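Local coordinates for CYTH domain-containing protein (Pyrococcus horikoshii, PDB 2EEN) that is of unknown function but, as a CYTH-domain protein, probably binds phosphate-rich ligands such as nucleoside triphosphates or polyphosphate together with divalent metal ions, at residues A[3-9]-A[133-139]; A[15-19]-A[122-126]; A[127-133]-A[170-174]. All coordinates share one frame; numbering follows the deposited sequence.

Contact 1: A[3-9]-A[133-139]; sequences EVELKGY and FIEIETL
Glu3 and Glu5 of strand 3-9 lean across to Glu137 and Glu135 of strand 133-139, gathering four acids on one side of the sheet. Glu3 OE2 ends 2.7 Å from Glu137 OE2, the two carboxylate planes turned 56° apart. Glu5, extended with CG trans to its own N (chi1 178°), brings OE2 to 2.7 Å from Glu135 OE1; the model is tight at both pairs and the exact spacings doubtful. Lys7 runs alongside Glu135 in the same direction, its CB 3.7 Å from Glu135 CG. Its NZ, however, hydrogen-bonds to Arg168 O, remaining 4.3 Å from Glu135 OE2, too far for a salt bridge. At the end of the pairing, Phe133 CE2 lies over one face of the Tyr9 ring, 3.6 Å from Tyr9 CE2, with the planes at 40°.

Behind these groups, six backbone hydrogen bonds join Val4 to Thr138, Leu6 to Ile136 and Gly8 to Ile134 in antiparallel pairs. The opposite side of the sheet is largely apolar there, Leu6 CB meeting Ile136 CG2 at 3.8 Å, and helix 146-160 covers it. An alanine in place of Glu5 removes one carboxylate from the cluster and would probably weaken its hold on a cation. Glu3, Glu5 and Lys7 match the ExExK signature of CYTH proteins, whose glutamates bind divalent metals in relatives; such a concentration of carboxylates is consistent with a cation site.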
loop_
_atom_site.group_PDB
_atom_site.type_symbol
_atom_site.label_atom_id
_atom_site.label_comp_id
_atom_site.label_asym_id
_atom_site.label_seq_id
_atom_site.Cartn_x
_atom_site.Cartn_y
_atom_site.Cartn_z
ATOM N N GLU A 3 -14.378 13.830 -0.187
ATOM C CA GLU A 3 -14.185 14.516 -1.454
ATOM C C GLU A 3 -15.478 14.352 -2.234
ATOM O O GLU A 3 -15.769 13.281 -2.770
ATOM C CB GLU A 3 -13.022 13.899 -2.235
ATOM C CG GLU A 3 -12.685 14.641 -3.521
ATOM C CD GLU A 3 -11.515 14.021 -4.264
ATOM O OE1 GLU A 3 -10.977 12.995 -3.792
ATOM O OE2 GLU A 3 -11.133 14.564 -5.323
ATOM N N VAL A 4 -16.277 15.406 -2.257
ATOM C CA VAL A 4 -17.531 15.370 -2.983
ATOM C C VAL A 4 -17.202 15.474 -4.458
ATOM O O VAL A 4 -16.478 16.376 -4.881
ATOM C CB VAL A 4 -18.430 16.544 -2.571
ATOM C CG1 VAL A 4 -19.718 16.527 -3.374
ATOM C CG2 VAL A 4 -18.715 16.466 -1.074
ATOM N N GLU A 5 -17.722 14.548 -5.250
ATOM C CA GLU A 5 -17.448 14.579 -6.672
ATOM C C GLU A 5 -18.672 14.281 -7.514
ATOM O O GLU A 5 -19.475 13.399 -7.189
ATOM C CB GLU A 5 -16.328 13.591 -7.017
ATOM C CG GLU A 5 -16.005 13.522 -8.508
ATOM C CD GLU A 5 -14.697 12.803 -8.799
ATOM O OE1 GLU A 5 -13.622 13.386 -8.535
ATOM O OE2 GLU A 5 -14.741 11.653 -9.286
ATOM N N LEU A 6 -18.806 15.046 -8.587
ATOM C CA LEU A 6 -19.889 14.891 -9.544
ATOM C C LEU A 6 -19.258 14.788 -10.918
ATOM O O LEU A 6 -18.221 15.395 -11.183
ATOM C CB LEU A 6 -20.830 16.098 -9.527
ATOM C CG LEU A 6 -21.725 16.334 -8.320
ATOM C CD1 LEU A 6 -22.607 17.545 -8.602
ATOM C CD2 LEU A 6 -22.576 15.109 -8.059
ATOM N N LYS A 7 -19.890 14.020 -11.796
ATOM C CA LYS A 7 -19.388 13.844 -13.145
ATOM C C LYS A 7 -20.525 13.948 -14.141
ATOM O O LYS A 7 -21.646 13.519 -13.865
ATOM C CB LYS A 7 -18.711 12.475 -13.281
ATOM C CG LYS A 7 -18.274 12.130 -14.703
ATOM C CD LYS A 7 -17.323 10.933 -14.728
ATOM C CE LYS A 7 -18.016 9.630 -14.359
ATOM N NZ LYS A 7 -17.030 8.503 -14.297
ATOM N N GLY A 8 -20.226 14.522 -15.298
ATOM C CA GLY A 8 -21.216 14.653 -16.343
ATOM C C GLY A 8 -20.592 14.365 -17.691
ATOM O O GLY A 8 -19.370 14.416 -17.842
ATOM N N TYR A 9 -21.416 14.022 -18.672
ATOM C CA TYR A 9 -20.898 13.774 -20.006
ATOM C C TYR A 9 -20.591 15.143 -20.582
ATOM O O TYR A 9 -21.283 16.115 -20.273
ATOM C CB TYR A 9 -21.935 13.052 -20.874
ATOM C CG TYR A 9 -22.116 11.606 -20.497
ATOM C CD1 TYR A 9 -22.836 11.246 -19.359
ATOM C CD2 TYR A 9 -21.519 10.595 -21.247
ATOM C CE1 TYR A 9 -22.957 9.917 -18.974
ATOM C CE2 TYR A 9 -21.631 9.261 -20.868
ATOM C CZ TYR A 9 -22.349 8.931 -19.732
ATOM O OH TYR A 9 -22.447 7.617 -19.338
ATOM N N PHE A 133 -15.773 13.762 -20.683
ATOM C CA PHE A 133 -16.533 13.930 -19.451
ATOM C C PHE A 133 -15.997 15.152 -18.733
ATOM O O PHE A 133 -14.919 15.659 -19.052
ATOM C CB PHE A 133 -16.361 12.742 -18.506
ATOM C CG PHE A 133 -16.961 11.470 -19.010
ATOM C CD1 PHE A 133 -16.342 10.758 -20.027
ATOM C CD2 PHE A 133 -18.138 10.981 -18.461
ATOM C CE1 PHE A 133 -16.890 9.571 -20.499
ATOM C CE2 PHE A 133 -18.700 9.787 -18.926
ATOM C CZ PHE A 133 -18.069 9.082 -19.945
ATOM N N ILE A 134 -16.768 15.620 -17.764
ATOM C CA ILE A 134 -16.355 16.745 -16.954
ATOM C C ILE A 134 -16.646 16.369 -15.512
ATOM O O ILE A 134 -17.722 15.862 -15.183
ATOM C CB ILE A 134 -17.099 18.046 -17.326
ATOM C CG1 ILE A 134 -16.595 19.182 -16.426
ATOM C CG2 ILE A 134 -18.608 17.858 -17.196
ATOM C CD1 ILE A 134 -17.032 20.554 -16.865
ATOM N N GLU A 135 -15.659 16.577 -14.654
ATOM C CA GLU A 135 -15.828 16.267 -13.251
ATOM C C GLU A 135 -15.598 17.528 -12.452
ATOM O O GLU A 135 -14.938 18.457 -12.919
ATOM C CB GLU A 135 -14.840 15.183 -12.808
ATOM C CG GLU A 135 -15.220 13.780 -13.273
ATOM C CD GLU A 135 -14.339 12.693 -12.674
ATOM O OE1 GLU A 135 -13.826 12.884 -11.551
ATOM O OE2 GLU A 135 -14.176 11.632 -13.315
ATOM N N ILE A 136 -16.187 17.564 -11.267
ATOM C CA ILE A 136 -16.018 18.684 -10.360
ATOM C C ILE A 136 -15.932 18.096 -8.960
ATOM O O ILE A 136 -16.617 17.118 -8.635
ATOM C CB ILE A 136 -17.180 19.703 -10.468
ATOM C CG1 ILE A 136 -16.831 20.955 -9.655
ATOM C CG2 ILE A 136 -18.493 19.074 -9.994
ATOM C CD1 ILE A 136 -17.714 22.155 -9.975
ATOM N N GLU A 137 -15.072 18.672 -8.133
ATOM C CA GLU A 137 -14.893 18.171 -6.782
ATOM C C GLU A 137 -14.545 19.248 -5.779
ATOM O O GLU A 137 -14.001 20.300 -6.129
ATOM C CB GLU A 137 -13.782 17.126 -6.756
ATOM C CG GLU A 137 -12.480 17.643 -7.347
ATOM C CD GLU A 137 -11.261 16.928 -6.805
ATOM O OE1 GLU A 137 -10.844 17.245 -5.670
ATOM O OE2 GLU A 137 -10.721 16.052 -7.510
ATOM N N THR A 138 -14.860 18.960 -4.523
ATOM C CA THR A 138 -14.561 19.851 -3.417
ATOM C C THR A 138 -14.590 19.009 -2.154
ATOM O O THR A 138 -15.293 17.998 -2.093
ATOM C CB THR A 138 -15.590 20.987 -3.292
ATOM O OG1 THR A 138 -15.133 21.930 -2.309
ATOM C CG2 THR A 138 -16.951 20.437 -2.869
ATOM N N LEU A 139 -13.820 19.416 -1.153
ATOM C CA LEU A 139 -13.762 18.683 0.104
ATOM C C LEU A 139 -14.714 19.253 1.142
ATOM O O LEU A 139 -14.956 20.459 1.185
ATOM C CB LEU A 139 -12.337 18.696 0.659
ATOM C CG LEU A 139 -11.260 18.055 -0.219
ATOM C CD1 LEU A 139 -9.908 18.160 0.467
ATOM C CD2 LEU A 139 -11.614 16.599 -0.485
#

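Contact 2: A[15-19]-A[122-126]; sequences FEKVR and ITLDE
Phe15 and Leu124 mark the nearest backbone approach, CA to CA 6.4 Å, where helix 15-19 passes over strand 122-126. The segment axes come within 9.6 Å of each other, and their N-to-C directions differ by 146°, so the helix runs roughly counter to the strand.

Leu124 carries most of the packing between them. Its CB sits above the centre of the Phe15 ring in a CH-pi contact, 3.7 Å from the centroid and 10° off the normal. Beyond CB the leucine divides: CD1 reaches the carbonyl of Phe15, 3.6 Å from its O, and CD2 meets Val18 CG2 at 3.8 Å, the two side chains approaching tip to tip. Phe15, with CG swung to the N side of its backbone (chi1 -85°), also directs its ring edge at the strand: Asp125 O lies at that edge, in the ring plane, 3.4 Å from Phe15 CZ. Val18 CG1 continues the packing to Ile122 CG2 at 4.1 Å.

Asp125 turns the other way, to Arg111 and the hydroxyl of Tyr170, while Arg19 NE bridges to Glu112. No hydrogen bond links helix to strand; this side of the sheet is held to helix 12-19 by apolar packing, and the carboxylate of Asp125 belongs to the other side.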
loop_
_atom_site.group_PDB
_atom_site.type_symbol
_atom_site.label_atom_id
_atom_site.label_comp_id
_atom_site.label_asym_id
_atom_site.label_seq_id
_atom_site.Cartn_x
_atom_site.Cartn_y
_atom_site.Cartn_z
ATOM N N PHE A 15 -16.175 21.796 -22.942
ATOM C CA PHE A 15 -14.735 21.938 -22.747
ATOM C C PHE A 15 -14.287 23.372 -23.019
ATOM O O PHE A 15 -13.570 23.968 -22.214
ATOM C CB PHE A 15 -13.977 20.973 -23.668
ATOM C CG PHE A 15 -13.822 19.580 -23.103
ATOM C CD1 PHE A 15 -14.704 19.095 -22.145
ATOM C CD2 PHE A 15 -12.791 18.752 -23.542
ATOM C CE1 PHE A 15 -14.566 17.807 -21.630
ATOM C CE2 PHE A 15 -12.643 17.462 -23.036
ATOM C CZ PHE A 15 -13.533 16.988 -22.075
ATOM N N GLU A 16 -14.718 23.929 -24.146
ATOM C CA GLU A 16 -14.334 25.292 -24.494
ATOM C C GLU A 16 -14.842 26.320 -23.499
ATOM O O GLU A 16 -14.129 27.267 -23.166
ATOM C CB GLU A 16 -14.845 25.662 -25.886
ATOM C CG GLU A 16 -13.735 25.953 -26.880
ATOM C CD GLU A 16 -12.758 27.005 -26.383
ATOM O OE1 GLU A 16 -13.188 28.143 -26.097
ATOM O OE2 GLU A 16 -11.552 26.693 -26.281
ATOM N N LYS A 17 -16.074 26.135 -23.033
ATOM C CA LYS A 17 -16.669 27.065 -22.083
ATOM C C LYS A 17 -15.850 27.082 -20.800
ATOM O O LYS A 17 -15.629 28.133 -20.202
ATOM C CB LYS A 17 -18.123 26.676 -21.796
ATOM C CG LYS A 17 -18.899 27.734 -21.021
ATOM C CD LYS A 17 -20.402 27.509 -21.005
ATOM C CE LYS A 17 -21.132 28.667 -20.339
ATOM N NZ LYS A 17 -22.577 28.333 -20.216
ATOM N N VAL A 18 -15.374 25.917 -20.385
ATOM C CA VAL A 18 -14.561 25.852 -19.185
ATOM C C VAL A 18 -13.249 26.595 -19.398
ATOM O O VAL A 18 -12.794 27.334 -18.522
ATOM C CB VAL A 18 -14.260 24.393 -18.800
ATOM C CG1 VAL A 18 -13.103 24.334 -17.822
ATOM C CG2 VAL A 18 -15.502 23.767 -18.187
ATOM N N ARG A 19 -12.640 26.406 -20.564
ATOM C CA ARG A 19 -11.368 27.056 -20.858
ATOM C C ARG A 19 -11.494 28.573 -20.886
ATOM O O ARG A 19 -10.534 29.290 -20.586
ATOM C CB ARG A 19 -10.809 26.560 -22.193
ATOM C CG ARG A 19 -10.541 25.066 -22.243
ATOM C CD ARG A 19 -9.699 24.702 -23.456
ATOM N NE ARG A 19 -9.544 23.259 -23.606
ATOM C CZ ARG A 19 -10.320 22.499 -24.371
ATOM N NH1 ARG A 19 -11.312 23.043 -25.067
ATOM N NH2 ARG A 19 -10.107 21.194 -24.437
ATOM N N ILE A 122 -12.426 21.730 -11.402
ATOM C CA ILE A 122 -13.135 21.078 -12.496
ATOM C C ILE A 122 -12.111 20.393 -13.382
ATOM O O ILE A 122 -11.028 20.922 -13.612
ATOM C CB ILE A 122 -13.909 22.103 -13.349
ATOM C CG1 ILE A 122 -15.305 22.298 -12.768
ATOM C CG2 ILE A 122 -13.986 21.641 -14.813
ATOM C CD1 ILE A 122 -16.061 23.420 -13.426
ATOM N N THR A 123 -12.443 19.210 -13.883
ATOM C CA THR A 123 -11.519 18.540 -14.776
ATOM C C THR A 123 -12.211 18.176 -16.072
ATOM O O THR A 123 -13.371 17.759 -16.074
ATOM C CB THR A 123 -10.927 17.267 -14.141
ATOM O OG1 THR A 123 -11.976 16.335 -13.840
ATOM C CG2 THR A 123 -10.193 17.625 -12.865
ATOM N N LEU A 124 -11.508 18.378 -17.177
ATOM C CA LEU A 124 -12.043 18.025 -18.483
ATOM C C LEU A 124 -11.337 16.718 -18.793
ATOM O O LEU A 124 -10.118 16.688 -18.953
ATOM C CB LEU A 124 -11.686 19.079 -19.526
ATOM C CG LEU A 124 -12.126 20.504 -19.199
ATOM C CD1 LEU A 124 -11.843 21.382 -20.405
ATOM C CD2 LEU A 124 -13.609 20.531 -18.830
ATOM N N ASP A 125 -12.110 15.639 -18.854
ATOM C CA ASP A 125 -11.548 14.316 -19.099
ATOM C C ASP A 125 -11.820 13.763 -20.486
ATOM O O ASP A 125 -12.943 13.800 -20.966
ATOM C CB ASP A 125 -12.105 13.306 -18.091
ATOM C CG ASP A 125 -11.779 13.650 -16.656
ATOM O OD1 ASP A 125 -10.915 14.523 -16.410
ATOM O OD2 ASP A 125 -12.388 13.023 -15.766
ATOM N N GLU A 126 -10.773 13.251 -21.128
ATOM C CA GLU A 126 -10.904 12.610 -22.436
ATOM C C GLU A 126 -10.495 11.184 -22.107
ATOM O O GLU A 126 -9.311 10.888 -21.992
ATOM C CB GLU A 126 -9.930 13.210 -23.449
ATOM C CG GLU A 126 -10.043 12.602 -24.833
ATOM C CD GLU A 126 -11.356 12.945 -25.515
ATOM O OE1 GLU A 126 -11.571 14.139 -25.815
ATOM O OE2 GLU A 126 -12.172 12.030 -25.750
#

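Contact 3: A[127-133]-A[170-174]; sequences VEGLGKF and YLELL
Tyr170 and Phe133 meet edge to face where the hairpin joining strands 120-127 and 131-139 folds against helix 170-176. The turn of that hairpin carries a classic beta bulge, Leu130 and Gly131 both facing Val127, and the bulge presents Leu130 to the helix.

The tyrosine ring is used on two sides at once. Its edge points at one face of Phe133, CE1 coming 3.4 Å from Phe133 CG, with centroids 4.9 Å apart and planes at 75°. The two side chains slide past each other in opposite directions, which carries the hydroxyl beyond the phenylalanine ring to its CB. One flat face of Tyr170 receives Val127, whose CG2 stands almost over the ring centre, 3.7 Å from the centroid, in a CH-pi contact. The ring is thereby flanked by hairpin residues from both ends of the turn, and a chi1 of -66°, with CG beside Tyr170's own N, lets it reach the hairpin.

Leu130 fills the angle between tyrosine and helix. Its CD1 lies 3.7 Å from Tyr170 CD1 and also touches Leu173 CB, while its CG packs on Leu174 CD2 at 3.6 Å. Leu173 adds a methyl to Phe133, its CD1 4.0 Å from CE2 of that ring. At the tip of the turn sits Gly129, with a positive phi of 84°; a beta carbon here would crowd both Leu174 CD2 and the carbonyl O of Glu128.

The hydroxyl of Tyr170 hydrogen-bonds to Asp125 OD2, so the ring is held at its polar end as well as by packing. Within the turn, Val127 O takes two backbone donors, Leu130 N at 3.0 Å and Gly131 N at 2.9 Å.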
loop_
_atom_site.group_PDB
_atom_site.type_symbol
_atom_site.label_atom_id
_atom_site.label_comp_id
_atom_site.label_asym_id
_atom_site.label_seq_id
_atom_site.Cartn_x
_atom_site.Cartn_y
_atom_site.Cartn_z
ATOM N N VAL A 127 -11.483 10.311 -21.946
ATOM C CA VAL A 127 -11.236 8.928 -21.555
ATOM C C VAL A 127 -11.211 7.984 -22.740
ATOM O O VAL A 127 -12.167 7.917 -23.508
ATOM C CB VAL A 127 -12.323 8.470 -20.564
ATOM C CG1 VAL A 127 -12.030 7.079 -20.038
ATOM C CG2 VAL A 127 -12.415 9.481 -19.419
ATOM N N GLU A 128 -10.109 7.256 -22.879
ATOM C CA GLU A 128 -9.972 6.302 -23.975
ATOM C C GLU A 128 -11.077 5.256 -23.866
ATOM O O GLU A 128 -11.317 4.691 -22.793
ATOM C CB GLU A 128 -8.602 5.623 -23.929
ATOM C CG GLU A 128 -7.434 6.581 -24.087
ATOM C CD GLU A 128 -6.129 5.864 -24.392
ATOM O OE1 GLU A 128 -6.070 4.632 -24.207
ATOM O OE2 GLU A 128 -5.161 6.535 -24.811
ATOM N N GLY A 129 -11.765 5.022 -24.978
ATOM C CA GLY A 129 -12.831 4.039 -24.985
ATOM C C GLY A 129 -14.183 4.524 -24.497
ATOM O O GLY A 129 -15.151 3.766 -24.546
ATOM N N LEU A 130 -14.262 5.766 -24.021
ATOM C CA LEU A 130 -15.527 6.318 -23.535
ATOM C C LEU A 130 -15.853 7.695 -24.101
ATOM O O LEU A 130 -16.990 7.950 -24.497
ATOM C CB LEU A 130 -15.539 6.409 -22.009
ATOM C CG LEU A 130 -15.581 5.142 -21.162
ATOM C CD1 LEU A 130 -15.684 5.581 -19.710
ATOM C CD2 LEU A 130 -16.779 4.260 -21.527
ATOM N N GLY A 131 -14.867 8.586 -24.130
ATOM C CA GLY A 131 -15.111 9.915 -24.658
ATOM C C GLY A 131 -14.893 11.021 -23.648
ATOM O O GLY A 131 -14.175 10.846 -22.664
ATOM N N LYS A 132 -15.531 12.160 -23.888
ATOM C CA LYS A 132 -15.392 13.327 -23.022
ATOM C C LYS A 132 -16.340 13.408 -21.830
ATOM O O LYS A 132 -17.544 13.168 -21.947
ATOM C CB LYS A 132 -15.560 14.602 -23.848
ATOM C CG LYS A 132 -14.513 14.804 -24.918
ATOM C CD LYS A 132 -14.788 16.083 -25.699
ATOM C CE LYS A 132 -13.605 16.473 -26.572
ATOM N NZ LYS A 132 -13.218 15.394 -27.517
ATOM N N PHE A 133 -15.773 13.762 -20.683
ATOM C CA PHE A 133 -16.533 13.930 -19.451
ATOM C C PHE A 133 -15.997 15.152 -18.733
ATOM O O PHE A 133 -14.919 15.659 -19.052
ATOM C CB PHE A 133 -16.361 12.742 -18.506
ATOM C CG PHE A 133 -16.961 11.470 -19.010
ATOM C CD1 PHE A 133 -16.342 10.758 -20.027
ATOM C CD2 PHE A 133 -18.138 10.981 -18.461
ATOM C CE1 PHE A 133 -16.890 9.571 -20.499
ATOM C CE2 PHE A 133 -18.700 9.787 -18.926
ATOM C CZ PHE A 133 -18.069 9.082 -19.945
ATOM N N TYR A 170 -15.690 5.426 -14.502
ATOM C CA TYR A 170 -15.246 5.110 -15.850
ATOM C C TYR A 170 -15.044 3.604 -15.935
ATOM O O TYR A 170 -15.338 2.988 -16.959
ATOM C CB TYR A 170 -13.936 5.824 -16.171
ATOM C CG TYR A 170 -14.067 7.323 -16.223
ATOM C CD1 TYR A 170 -15.097 7.926 -16.949
ATOM C CD2 TYR A 170 -13.156 8.144 -15.564
ATOM C CE1 TYR A 170 -15.215 9.305 -17.015
ATOM C CE2 TYR A 170 -13.264 9.526 -15.625
ATOM C CZ TYR A 170 -14.292 10.100 -16.349
ATOM O OH TYR A 170 -14.399 11.464 -16.400
ATOM N N LEU A 171 -14.541 3.014 -14.853
ATOM C CA LEU A 171 -14.314 1.575 -14.814
ATOM C C LEU A 171 -15.615 0.829 -15.087
ATOM O O LEU A 171 -15.659 -0.064 -15.933
ATOM C CB LEU A 171 -13.770 1.150 -13.448
ATOM C CG LEU A 171 -13.665 -0.362 -13.224
ATOM C CD1 LEU A 171 -12.682 -0.956 -14.222
ATOM C CD2 LEU A 171 -13.217 -0.645 -11.795
ATOM N N GLU A 172 -16.670 1.198 -14.369
ATOM C CA GLU A 172 -17.966 0.546 -14.545
ATOM C C GLU A 172 -18.501 0.725 -15.957
ATOM O O GLU A 172 -19.070 -0.200 -16.542
ATOM C CB GLU A 172 -18.974 1.101 -13.540
ATOM C CG GLU A 172 -18.703 0.685 -12.111
ATOM C CD GLU A 172 -19.645 1.348 -11.123
ATOM O OE1 GLU A 172 -19.586 2.588 -10.978
ATOM O OE2 GLU A 172 -20.448 0.629 -10.491
ATOM N N LEU A 173 -18.330 1.923 -16.493
ATOM C CA LEU A 173 -18.796 2.223 -17.835
ATOM C C LEU A 173 -18.032 1.386 -18.850
ATOM O O LEU A 173 -18.618 0.856 -19.794
ATOM C CB LEU A 173 -18.607 3.716 -18.132
ATOM C CG LEU A 173 -19.511 4.632 -17.306
ATOM C CD1 LEU A 173 -19.133 6.075 -17.553
ATOM C CD2 LEU A 173 -20.971 4.391 -17.675
ATOM N N LEU A 174 -16.725 1.253 -18.654
ATOM C CA LEU A 174 -15.938 0.465 -19.589
ATOM C C LEU A 174 -16.259 -1.021 -19.458
ATOM O O LEU A 174 -16.289 -1.729 -20.455
ATOM C CB LEU A 174 -14.442 0.722 -19.387
ATOM C CG LEU A 174 -13.980 2.074 -19.944
ATOM C CD1 LEU A 174 -12.659 2.489 -19.309
ATOM C CD2 LEU A 174 -13.858 1.983 -21.459
#

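In the fold
Strand 131-139 ties the three contacts together: it pairs with 3-9 in contact 1 and with 120-127, the strand of contact 2, and supplies Phe133 to contacts 1 and 3. Centres of contacts 1 and 2 lie about 12 Å apart, joined by Phe133 O to Asp125 N at 2.8 Å. Tyr170 carries contact 3, its centre about 14 Å from that of contact 1, onto the acidic side of the sheet: its OH lies 2.6 Å from Asp125 OD2 and 3.1 Å from Glu135 OE2, and its ring makes a cation-pi contact with Lys7. Helix 170-176 thus borders the probable ligand-binding side, whereas helix 12-19 packs on the opposite one.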